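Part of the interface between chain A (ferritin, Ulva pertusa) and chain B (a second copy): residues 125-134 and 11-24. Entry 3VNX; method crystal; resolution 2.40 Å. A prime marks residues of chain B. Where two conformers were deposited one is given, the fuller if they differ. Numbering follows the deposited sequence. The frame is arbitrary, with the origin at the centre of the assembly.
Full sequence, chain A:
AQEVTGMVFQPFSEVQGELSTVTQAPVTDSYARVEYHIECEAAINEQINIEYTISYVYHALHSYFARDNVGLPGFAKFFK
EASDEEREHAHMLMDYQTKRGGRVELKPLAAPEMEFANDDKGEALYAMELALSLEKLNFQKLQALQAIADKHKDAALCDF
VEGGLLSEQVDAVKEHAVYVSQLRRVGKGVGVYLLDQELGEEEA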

# COMPACT_ATOMS: atom_id res chain seq x y z
N LEU A 125 9.01 -49.29 -20.31
CA LEU A 125 10.43 -49.37 -20.64
C LEU A 125 10.62 -49.47 -22.13
O LEU A 125 11.50 -48.83 -22.71
CB LEU A 125 11.08 -50.56 -19.94
CG LEU A 125 12.51 -50.85 -20.38
CD1 LEU A 125 13.42 -49.63 -20.20
CD2 LEU A 125 13.05 -52.04 -19.61
N TYR A 126 9.79 -50.30 -22.76
CA TYR A 126 9.88 -50.48 -24.20
C TYR A 126 9.69 -49.16 -24.94
O TYR A 126 10.53 -48.78 -25.76
CB TYR A 126 8.88 -51.52 -24.69
CG TYR A 126 8.78 -51.56 -26.19
CD1 TYR A 126 7.58 -51.27 -26.84
CD2 TYR A 126 9.90 -51.86 -26.97
CE1 TYR A 126 7.49 -51.31 -28.23
CE2 TYR A 126 9.82 -51.90 -28.36
CZ TYR A 126 8.61 -51.62 -28.98
OH TYR A 126 8.52 -51.65 -30.35
N ALA A 127 8.59 -48.46 -24.65
CA ALA A 127 8.33 -47.16 -25.24
C ALA A 127 9.49 -46.19 -25.04
O ALA A 127 9.85 -45.43 -25.96
CB ALA A 127 7.04 -46.57 -24.68
N MET A 128 10.10 -46.21 -23.85
CA MET A 128 11.21 -45.29 -23.59
C MET A 128 12.47 -45.72 -24.35
O MET A 128 13.27 -44.89 -24.81
CB MET A 128 11.46 -45.13 -22.09
CG MET A 128 10.22 -44.62 -21.34
SD MET A 128 9.49 -43.14 -22.12
CE MET A 128 10.80 -41.94 -21.80
N GLU A 129 12.63 -47.03 -24.52
CA GLU A 129 13.72 -47.53 -25.34
C GLU A 129 13.49 -47.18 -26.82
O GLU A 129 14.41 -46.85 -27.54
CB GLU A 129 13.92 -49.03 -25.15
CG GLU A 129 14.52 -49.41 -23.79
CD GLU A 129 14.82 -50.90 -23.68
OE1 GLU A 129 14.36 -51.68 -24.55
OE2 GLU A 129 15.52 -51.30 -22.72
N LEU A 130 12.24 -47.25 -27.25
CA LEU A 130 11.87 -46.87 -28.61
C LEU A 130 12.18 -45.40 -28.82
O LEU A 130 12.84 -45.01 -29.78
CB LEU A 130 10.39 -47.13 -28.85
CG LEU A 130 9.87 -47.39 -30.27
CD1 LEU A 130 8.52 -46.75 -30.43
CD2 LEU A 130 10.82 -46.89 -31.34
N ALA A 131 11.69 -44.58 -27.89
CA ALA A 131 11.91 -43.13 -27.91
C ALA A 131 13.39 -42.76 -27.96
O ALA A 131 13.81 -41.98 -28.81
CB ALA A 131 11.23 -42.46 -26.70
N LEU A 132 14.17 -43.33 -27.05
CA LEU A 132 15.60 -43.11 -27.04
C LEU A 132 16.18 -43.42 -28.42
O LEU A 132 16.91 -42.61 -29.00
CB LEU A 132 16.26 -43.99 -25.98
CG LEU A 132 17.79 -44.05 -25.98
CD1 LEU A 132 18.42 -42.66 -25.88
CD2 LEU A 132 18.28 -44.96 -24.85
N SER A 133 15.83 -44.60 -28.93
CA SER A 133 16.34 -45.08 -30.22
C SER A 133 16.00 -44.08 -31.31
O SER A 133 16.84 -43.75 -32.16
CB SER A 133 15.74 -46.46 -30.55
OG SER A 133 16.12 -47.43 -29.57
N LEU A 134 14.76 -43.59 -31.28
CA LEU A 134 14.32 -42.58 -32.23
C LEU A 134 15.13 -41.28 -32.09
O LEU A 134 15.47 -40.65 -33.08
CB LEU A 134 12.82 -42.30 -32.06
CG LEU A 134 11.88 -43.36 -32.65
CD1 LEU A 134 10.42 -43.02 -32.41
CD2 LEU A 134 12.15 -43.53 -34.13
N PRO B 11 9.98 -44.64 -40.19
CA PRO B 11 10.66 -44.53 -38.90
C PRO B 11 10.87 -45.88 -38.25
O PRO B 11 11.94 -46.13 -37.70
CB PRO B 11 9.68 -43.70 -38.07
CG PRO B 11 8.36 -43.80 -38.79
CD PRO B 11 8.74 -43.84 -40.22
N PHE B 12 9.87 -46.75 -38.31
CA PHE B 12 9.97 -48.02 -37.61
C PHE B 12 10.87 -49.03 -38.32
O PHE B 12 11.38 -49.95 -37.68
CB PHE B 12 8.60 -48.61 -37.34
CG PHE B 12 7.77 -47.76 -36.43
CD1 PHE B 12 7.90 -47.88 -35.06
CD2 PHE B 12 6.88 -46.83 -36.94
CE1 PHE B 12 7.13 -47.09 -34.20
CE2 PHE B 12 6.11 -46.04 -36.10
CZ PHE B 12 6.24 -46.16 -34.73
N SER B 13 11.08 -48.86 -39.61
CA SER B 13 12.06 -49.71 -40.27
C SER B 13 13.43 -49.11 -39.99
O SER B 13 14.33 -49.81 -39.53
CB SER B 13 11.78 -49.88 -41.76
OG SER B 13 12.17 -48.72 -42.49
N GLU B 14 13.56 -47.81 -40.21
CA GLU B 14 14.84 -47.11 -40.03
C GLU B 14 15.43 -47.16 -38.62
O GLU B 14 16.64 -46.96 -38.44
CB GLU B 14 14.70 -45.64 -40.45
CG GLU B 14 14.35 -45.40 -41.91
CD GLU B 14 15.05 -44.17 -42.49
OE1 GLU B 14 14.49 -43.52 -43.40
OE2 GLU B 14 16.17 -43.85 -42.02
N VAL B 15 14.61 -47.42 -37.62
CA VAL B 15 15.08 -47.33 -36.23
C VAL B 15 15.51 -48.69 -35.70
O VAL B 15 15.98 -48.80 -34.56
CB VAL B 15 14.00 -46.75 -35.30
CG1 VAL B 15 12.90 -47.79 -35.05
CG2 VAL B 15 14.62 -46.27 -33.98
N GLN B 16 15.35 -49.72 -36.52
CA GLN B 16 15.66 -51.08 -36.11
C GLN B 16 17.10 -51.22 -35.60
O GLN B 16 17.33 -51.82 -34.54
CB GLN B 16 15.35 -52.08 -37.23
CG GLN B 16 13.86 -52.32 -37.45
CD GLN B 16 13.10 -52.44 -36.13
OE1 GLN B 16 13.51 -53.18 -35.23
NE2 GLN B 16 12.00 -51.70 -36.01
N GLY B 17 18.05 -50.67 -36.35
CA GLY B 17 19.43 -50.64 -35.93
C GLY B 17 19.59 -50.10 -34.51
O GLY B 17 20.05 -50.81 -33.61
N GLU B 18 19.18 -48.85 -34.32
CA GLU B 18 19.28 -48.19 -33.02
C GLU B 18 18.49 -48.95 -31.97
O GLU B 18 18.92 -49.07 -30.83
CB GLU B 18 18.77 -46.75 -33.12
CG GLU B 18 19.53 -45.90 -34.12
CD GLU B 18 21.00 -45.73 -33.75
OE1 GLU B 18 21.34 -45.76 -32.54
OE2 GLU B 18 21.82 -45.56 -34.67
N LEU B 19 17.34 -49.46 -32.37
CA LEU B 19 16.46 -50.14 -31.43
C LEU B 19 17.09 -51.41 -30.85
O LEU B 19 17.08 -51.63 -29.64
CB LEU B 19 15.12 -50.46 -32.07
CG LEU B 19 13.93 -50.55 -31.11
CD1 LEU B 19 13.21 -51.88 -31.25
CD2 LEU B 19 14.37 -50.34 -29.69
N SER B 20 17.65 -52.26 -31.71
CA SER B 20 18.26 -53.48 -31.20
C SER B 20 19.50 -53.14 -30.36
O SER B 20 19.74 -53.75 -29.32
CB SER B 20 18.58 -54.47 -32.33
OG SER B 20 19.67 -54.02 -33.11
N THR B 21 20.26 -52.14 -30.81
CA THR B 21 21.39 -51.64 -30.03
C THR B 21 20.97 -51.28 -28.61
O THR B 21 21.58 -51.71 -27.64
CB THR B 21 21.98 -50.37 -30.64
OG1 THR B 21 22.55 -50.66 -31.92
CG2 THR B 21 23.05 -49.78 -29.69
N VAL B 22 19.91 -50.49 -28.52
CA VAL B 22 19.40 -50.06 -27.23
C VAL B 22 18.86 -51.22 -26.39
O VAL B 22 19.19 -51.33 -25.20
CB VAL B 22 18.31 -48.96 -27.39
CG1 VAL B 22 17.47 -48.84 -26.11
CG2 VAL B 22 18.94 -47.62 -27.78
N THR B 23 18.04 -52.07 -27.00
CA THR B 23 17.36 -53.12 -26.24
C THR B 23 18.35 -54.17 -25.70
O THR B 23 18.11 -54.76 -24.65
CB THR B 23 16.25 -53.83 -27.05
OG1 THR B 23 16.83 -54.81 -27.92
CG2 THR B 23 15.44 -52.85 -27.88
N GLN B 24 19.46 -54.37 -26.42
CA GLN B 24 20.44 -55.37 -26.02
C GLN B 24 21.49 -54.84 -25.06
O GLN B 24 22.02 -55.59 -24.23
CB GLN B 24 21.12 -56.00 -27.24
CG GLN B 24 20.62 -57.40 -27.56
CD GLN B 24 19.26 -57.41 -28.20
OE1 GLN B 24 18.99 -56.63 -29.12
NE2 GLN B 24 18.39 -58.29 -27.74

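This is a helix-against-helix contact held by the packing of apolar side chains around a single small serine, with no hydrogen bond between the two stretches. The axes of helix 125-134 and helix 16-24′ approach to 8.5 Å, and their N-to-C directions make an angle of 130°, so the chains run broadly in opposite senses but obliquely. The register reflects this: ascending from Glu129 to Ser133 to Leu134 in one chain, the nearest CA partners descend from Val22′ to Glu18′ to Val15′ in the other. Together the two stretches bury 551 Å².

The tightest point of the backbone register is at Ser133, whose CA lies 5.1 Å from the CA of Glu18′. Both residues direct their CA-to-CB bonds toward the opposite stretch, and the CB of Ser133 comes within 4.0 Å of the CB of Glu18′. The end of the Glu18′ side chain then leads away, and its OE2 is hydrogen-bonded elsewhere in the structure. Ser133 has the largest covered area of any residue here, 83 Å², and its short side chain touches several neighbours at once: OG is 3.3 Å from the CA of Leu19′ and 3.3 Å from CG2 of Val22′, while CB is 3.6 Å from CG2 of Val15′. OG of Ser133 also lies 3.5 Å from O of Glu18′, but its hydrogen bond is within its own helix. With chi1 at -62° (m), OG of Ser133 donates to O of Glu129 at 2.7 Å, a carbonyl that also accepts the backbone N of Ser133 at 3.0 Å.

Val22′ is the next most covered residue, at 73 Å². Its CA-to-CB bond points toward helix 125-134. CG1 of Val22′ lies 3.7 Å from CB of Glu129; both methyls reach CD2 of Leu132, CG2 at 4.0 Å and CG1 at 4.2 Å. Glu129 therefore contributes aliphatic surface through its CB. Its carboxylate also skirts the partner, with OE1 3.7 Å from CG2 of Thr23′, but forms no hydrogen bond across the contact; OE2 is satisfied elsewhere in the structure.

Leu130 shows how a residue can join the contact despite its starting direction. Its CA-to-CB bond points away, yet the end of the side chain comes nearer, placing CD1 4.0 Å from CE1 of Phe12′ and CD2 4.3 Å from CG1 of Val15′. The Phe12′ ring receives CD1 of Leu130 at its edge, near the ring plane, so this is not packing on a face. Tyr126 starts sideways, and its end also comes nearer: CD1 of Leu19′ lies at the edge of its ring, 4.5 Å from CE2 of Tyr126.

Val15′ adds to the apolar surface. Its CA-to-CB bond points toward the other stretch, and its CG2, already near Ser133, also packs 3.7 Å from CD2 of Leu134. The exposed Gln16′ and Ser20′ point their CA-to-CB bonds away and make no contact.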